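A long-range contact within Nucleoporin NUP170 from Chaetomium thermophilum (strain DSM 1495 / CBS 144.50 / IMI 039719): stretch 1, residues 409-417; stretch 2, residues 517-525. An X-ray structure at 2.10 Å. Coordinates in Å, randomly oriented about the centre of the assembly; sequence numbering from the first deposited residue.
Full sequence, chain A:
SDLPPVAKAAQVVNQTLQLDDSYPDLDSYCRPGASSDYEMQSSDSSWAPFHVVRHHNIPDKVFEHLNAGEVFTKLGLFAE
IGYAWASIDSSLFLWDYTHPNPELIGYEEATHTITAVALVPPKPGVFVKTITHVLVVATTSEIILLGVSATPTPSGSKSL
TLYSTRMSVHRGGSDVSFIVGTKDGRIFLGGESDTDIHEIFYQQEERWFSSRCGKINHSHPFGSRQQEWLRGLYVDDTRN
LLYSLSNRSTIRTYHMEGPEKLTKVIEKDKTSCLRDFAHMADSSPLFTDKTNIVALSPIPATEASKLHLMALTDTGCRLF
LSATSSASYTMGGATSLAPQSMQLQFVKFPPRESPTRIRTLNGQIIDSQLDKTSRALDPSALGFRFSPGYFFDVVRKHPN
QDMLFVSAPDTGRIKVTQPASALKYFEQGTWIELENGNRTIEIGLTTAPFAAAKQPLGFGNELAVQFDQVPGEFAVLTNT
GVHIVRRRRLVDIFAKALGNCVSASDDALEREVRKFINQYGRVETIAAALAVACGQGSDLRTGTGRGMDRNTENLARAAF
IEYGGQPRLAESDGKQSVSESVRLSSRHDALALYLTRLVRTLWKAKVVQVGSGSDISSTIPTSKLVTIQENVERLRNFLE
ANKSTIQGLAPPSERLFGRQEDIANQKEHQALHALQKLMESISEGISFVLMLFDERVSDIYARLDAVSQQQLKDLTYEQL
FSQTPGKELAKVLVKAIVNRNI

Stretch 1, residues 409-417: PDTGRIKVT
Stretch 2, residues 517-525: INQYGRVET

A short helix packs through a glycine against the junction between two helices more than 100 residues later in the chain, and polar side-chain bonds pin the contact at both ends; 378 Å² is buried in all.

Stretch 1 is helical from Thr411 to Val416 (phi/psi near -65/-40, loosening to -86/-22 at Val416), with Asp410 (-81/75) as N-cap. In stretch 2, Gly521 (85/163) is the first residue to leave helical phi/psi and sits at the N-cap position before the helix that follows. At that positive phi a CB would jam against the carbonyl O of Tyr520, so the turn calls for glycine.

The register is set where Gly412 CA lies 4.6 Å from Tyr520 CA; Arg413 CA and Gln519 CA are 5.6 Å apart, so the pairing steps forward in stretch 1 as it steps back in stretch 2. Gly412 CA also sits 3.5 Å from Tyr520 CD1 (chi1 -70°, m; chi2 -95°), and an ideal CB on Gly412 would come within 2.3 Å of that CD1, a clash; the absent side chain permits the approach.

Asp410 (chi1 t) joins cap to contact. Its OD1 accepts from Arg413 N at 3.3 Å, the capping bond, and from Gln519 NE2 at 2.8 Å (155°), which the extended Gln519 side chain (chi1 and chi2 t, chi3 -8°) delivers. Asp410 OD2 forms a salt bridge with Arg413 NE at 3.1 Å. With Arg413 chi1 and chi2 t and chi3 m, Arg413 NH2 lies 3.5 Å from Gln519 CG, which sits over one face of the guanidinium.

At the other end, Lys415, t through chi3 and m at chi4, reaches Glu524 (m, m, -10°): Lys415 NZ to Glu524 OE2 is 2.9 Å, a hydrogen-bonded salt bridge. Val416 (t) places CG2 3.3 Å from Tyr520 O.

Two waters complete the bridging. One donates to Asp410 OD1 (2.7 Å), accepts from Gly412 N (3.1 Å) and bonds Tyr520 OH (2.9 Å); the other donates to Gly412 O and Tyr520 O, each at 2.8 Å.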

# COMPACT_ATOMS: atom_id res chain seq x y z
N PRO A 409 9.83 -4.14 -5.69
CA PRO A 409 10.76 -5.15 -5.19
C PRO A 409 10.49 -6.48 -5.86
O PRO A 409 9.34 -6.82 -6.17
CB PRO A 409 10.46 -5.21 -3.68
CG PRO A 409 9.70 -3.97 -3.37
CD PRO A 409 8.96 -3.61 -4.62
N ASP A 410 11.56 -7.24 -6.12
CA ASP A 410 11.42 -8.60 -6.64
C ASP A 410 11.10 -9.50 -5.45
O ASP A 410 11.94 -10.24 -4.94
CB ASP A 410 12.67 -9.04 -7.39
CG ASP A 410 12.43 -10.28 -8.24
OD1 ASP A 410 11.48 -11.04 -7.94
OD2 ASP A 410 13.17 -10.48 -9.22
N THR A 411 9.85 -9.40 -4.99
CA THR A 411 9.43 -10.11 -3.78
C THR A 411 9.73 -11.60 -3.88
O THR A 411 10.15 -12.22 -2.89
CB THR A 411 7.94 -9.88 -3.55
OG1 THR A 411 7.67 -8.48 -3.52
CG2 THR A 411 7.49 -10.50 -2.23
N GLY A 412 9.52 -12.19 -5.05
CA GLY A 412 9.78 -13.62 -5.21
C GLY A 412 11.24 -13.98 -5.01
O GLY A 412 11.56 -14.97 -4.35
N ARG A 413 12.14 -13.18 -5.57
CA ARG A 413 13.57 -13.46 -5.43
C ARG A 413 14.06 -13.13 -4.02
O ARG A 413 14.91 -13.84 -3.47
CB ARG A 413 14.36 -12.68 -6.47
CG ARG A 413 15.79 -13.17 -6.66
CD ARG A 413 16.51 -12.40 -7.76
NE ARG A 413 15.71 -12.30 -8.98
CZ ARG A 413 15.64 -13.24 -9.91
NH1 ARG A 413 16.31 -14.38 -9.78
NH2 ARG A 413 14.88 -13.06 -10.98
N ILE A 414 13.53 -12.06 -3.42
CA ILE A 414 13.93 -11.68 -2.07
C ILE A 414 13.52 -12.76 -1.07
O ILE A 414 14.25 -13.06 -0.12
CB ILE A 414 13.33 -10.31 -1.70
CG1 ILE A 414 13.94 -9.21 -2.57
CG2 ILE A 414 13.56 -10.00 -0.22
CD1 ILE A 414 13.26 -7.85 -2.41
N LYS A 415 12.35 -13.36 -1.28
CA LYS A 415 11.84 -14.35 -0.33
C LYS A 415 12.65 -15.64 -0.39
O LYS A 415 12.83 -16.30 0.65
CB LYS A 415 10.36 -14.62 -0.62
CG LYS A 415 9.72 -15.65 0.29
CD LYS A 415 8.22 -15.71 0.07
CE LYS A 415 7.56 -16.78 0.94
NZ LYS A 415 7.95 -18.16 0.53
N VAL A 416 13.14 -16.01 -1.57
CA VAL A 416 13.89 -17.26 -1.73
C VAL A 416 15.37 -17.10 -1.42
O VAL A 416 16.03 -18.10 -1.10
CB VAL A 416 13.70 -17.78 -3.17
CG1 VAL A 416 14.54 -19.03 -3.44
CG2 VAL A 416 12.23 -18.06 -3.44
N THR A 417 15.91 -15.89 -1.49
CA THR A 417 17.35 -15.67 -1.34
C THR A 417 17.86 -16.26 -0.03
O THR A 417 17.28 -16.05 1.04
CB THR A 417 17.66 -14.18 -1.39
OG1 THR A 417 17.32 -13.67 -2.69
CG2 THR A 417 19.14 -13.92 -1.13
N ILE A 517 10.00 -20.95 -11.81
CA ILE A 517 10.70 -21.71 -10.77
C ILE A 517 12.05 -21.07 -10.47
O ILE A 517 12.46 -20.97 -9.31
CB ILE A 517 10.85 -23.18 -11.20
CG1 ILE A 517 9.48 -23.86 -11.24
CG2 ILE A 517 11.78 -23.93 -10.24
CD1 ILE A 517 9.49 -25.26 -11.82
N ASN A 518 12.76 -20.62 -11.51
CA ASN A 518 14.07 -20.02 -11.31
C ASN A 518 14.01 -18.71 -10.54
O ASN A 518 15.00 -18.33 -9.90
CB ASN A 518 14.76 -19.81 -12.65
CG ASN A 518 15.19 -21.11 -13.31
OD1 ASN A 518 15.27 -22.15 -12.66
ND2 ASN A 518 15.48 -21.05 -14.60
N GLN A 519 12.88 -18.00 -10.59
CA GLN A 519 12.72 -16.74 -9.87
C GLN A 519 12.03 -16.91 -8.53
O GLN A 519 12.52 -16.39 -7.51
CB GLN A 519 11.93 -15.74 -10.73
CG GLN A 519 11.74 -14.38 -10.05
CD GLN A 519 10.91 -13.42 -10.89
OE1 GLN A 519 10.59 -13.70 -12.04
NE2 GLN A 519 10.56 -12.28 -10.30
N TYR A 520 10.90 -17.62 -8.49
CA TYR A 520 10.06 -17.71 -7.31
C TYR A 520 10.26 -19.00 -6.51
O TYR A 520 9.79 -19.08 -5.37
CB TYR A 520 8.58 -17.61 -7.71
CG TYR A 520 8.16 -16.24 -8.19
CD1 TYR A 520 7.57 -15.33 -7.32
CD2 TYR A 520 8.34 -15.86 -9.51
CE1 TYR A 520 7.18 -14.08 -7.75
CE2 TYR A 520 7.95 -14.60 -9.95
CZ TYR A 520 7.37 -13.72 -9.06
OH TYR A 520 6.98 -12.47 -9.49
N GLY A 521 10.94 -19.99 -7.07
CA GLY A 521 11.01 -21.30 -6.46
C GLY A 521 9.83 -22.17 -6.85
O GLY A 521 8.79 -21.69 -7.32
N ARG A 522 9.99 -23.47 -6.63
CA ARG A 522 8.98 -24.42 -7.11
C ARG A 522 7.68 -24.31 -6.32
O ARG A 522 6.60 -24.35 -6.91
CB ARG A 522 9.53 -25.85 -7.03
CG ARG A 522 8.68 -26.88 -7.77
CD ARG A 522 9.35 -28.25 -7.83
NE ARG A 522 10.65 -28.20 -8.50
CZ ARG A 522 10.83 -28.36 -9.81
NH1 ARG A 522 12.05 -28.30 -10.32
NH2 ARG A 522 9.79 -28.57 -10.62
N VAL A 523 7.76 -24.16 -5.00
CA VAL A 523 6.55 -24.13 -4.18
C VAL A 523 5.68 -22.93 -4.54
O VAL A 523 4.47 -23.06 -4.76
CB VAL A 523 6.91 -24.14 -2.68
CG1 VAL A 523 5.66 -23.93 -1.83
CG2 VAL A 523 7.59 -25.45 -2.31
N GLU A 524 6.28 -21.74 -4.61
CA GLU A 524 5.52 -20.55 -4.95
C GLU A 524 4.92 -20.66 -6.34
O GLU A 524 3.78 -20.21 -6.57
CB GLU A 524 6.41 -19.31 -4.85
CG GLU A 524 6.80 -18.93 -3.42
CD GLU A 524 5.68 -18.26 -2.65
OE1 GLU A 524 4.64 -17.92 -3.26
OE2 GLU A 524 5.83 -18.08 -1.42
N THR A 525 5.65 -21.26 -7.28
CA THR A 525 5.14 -21.40 -8.64
C THR A 525 3.95 -22.35 -8.69
O THR A 525 2.93 -22.06 -9.33
CB THR A 525 6.24 -21.89 -9.58
OG1 THR A 525 7.37 -21.01 -9.49
CG2 THR A 525 5.75 -21.93 -11.02
O HOH W 1 8.80 -10.98 -7.80
O HOH W 2 9.46 -16.74 -3.94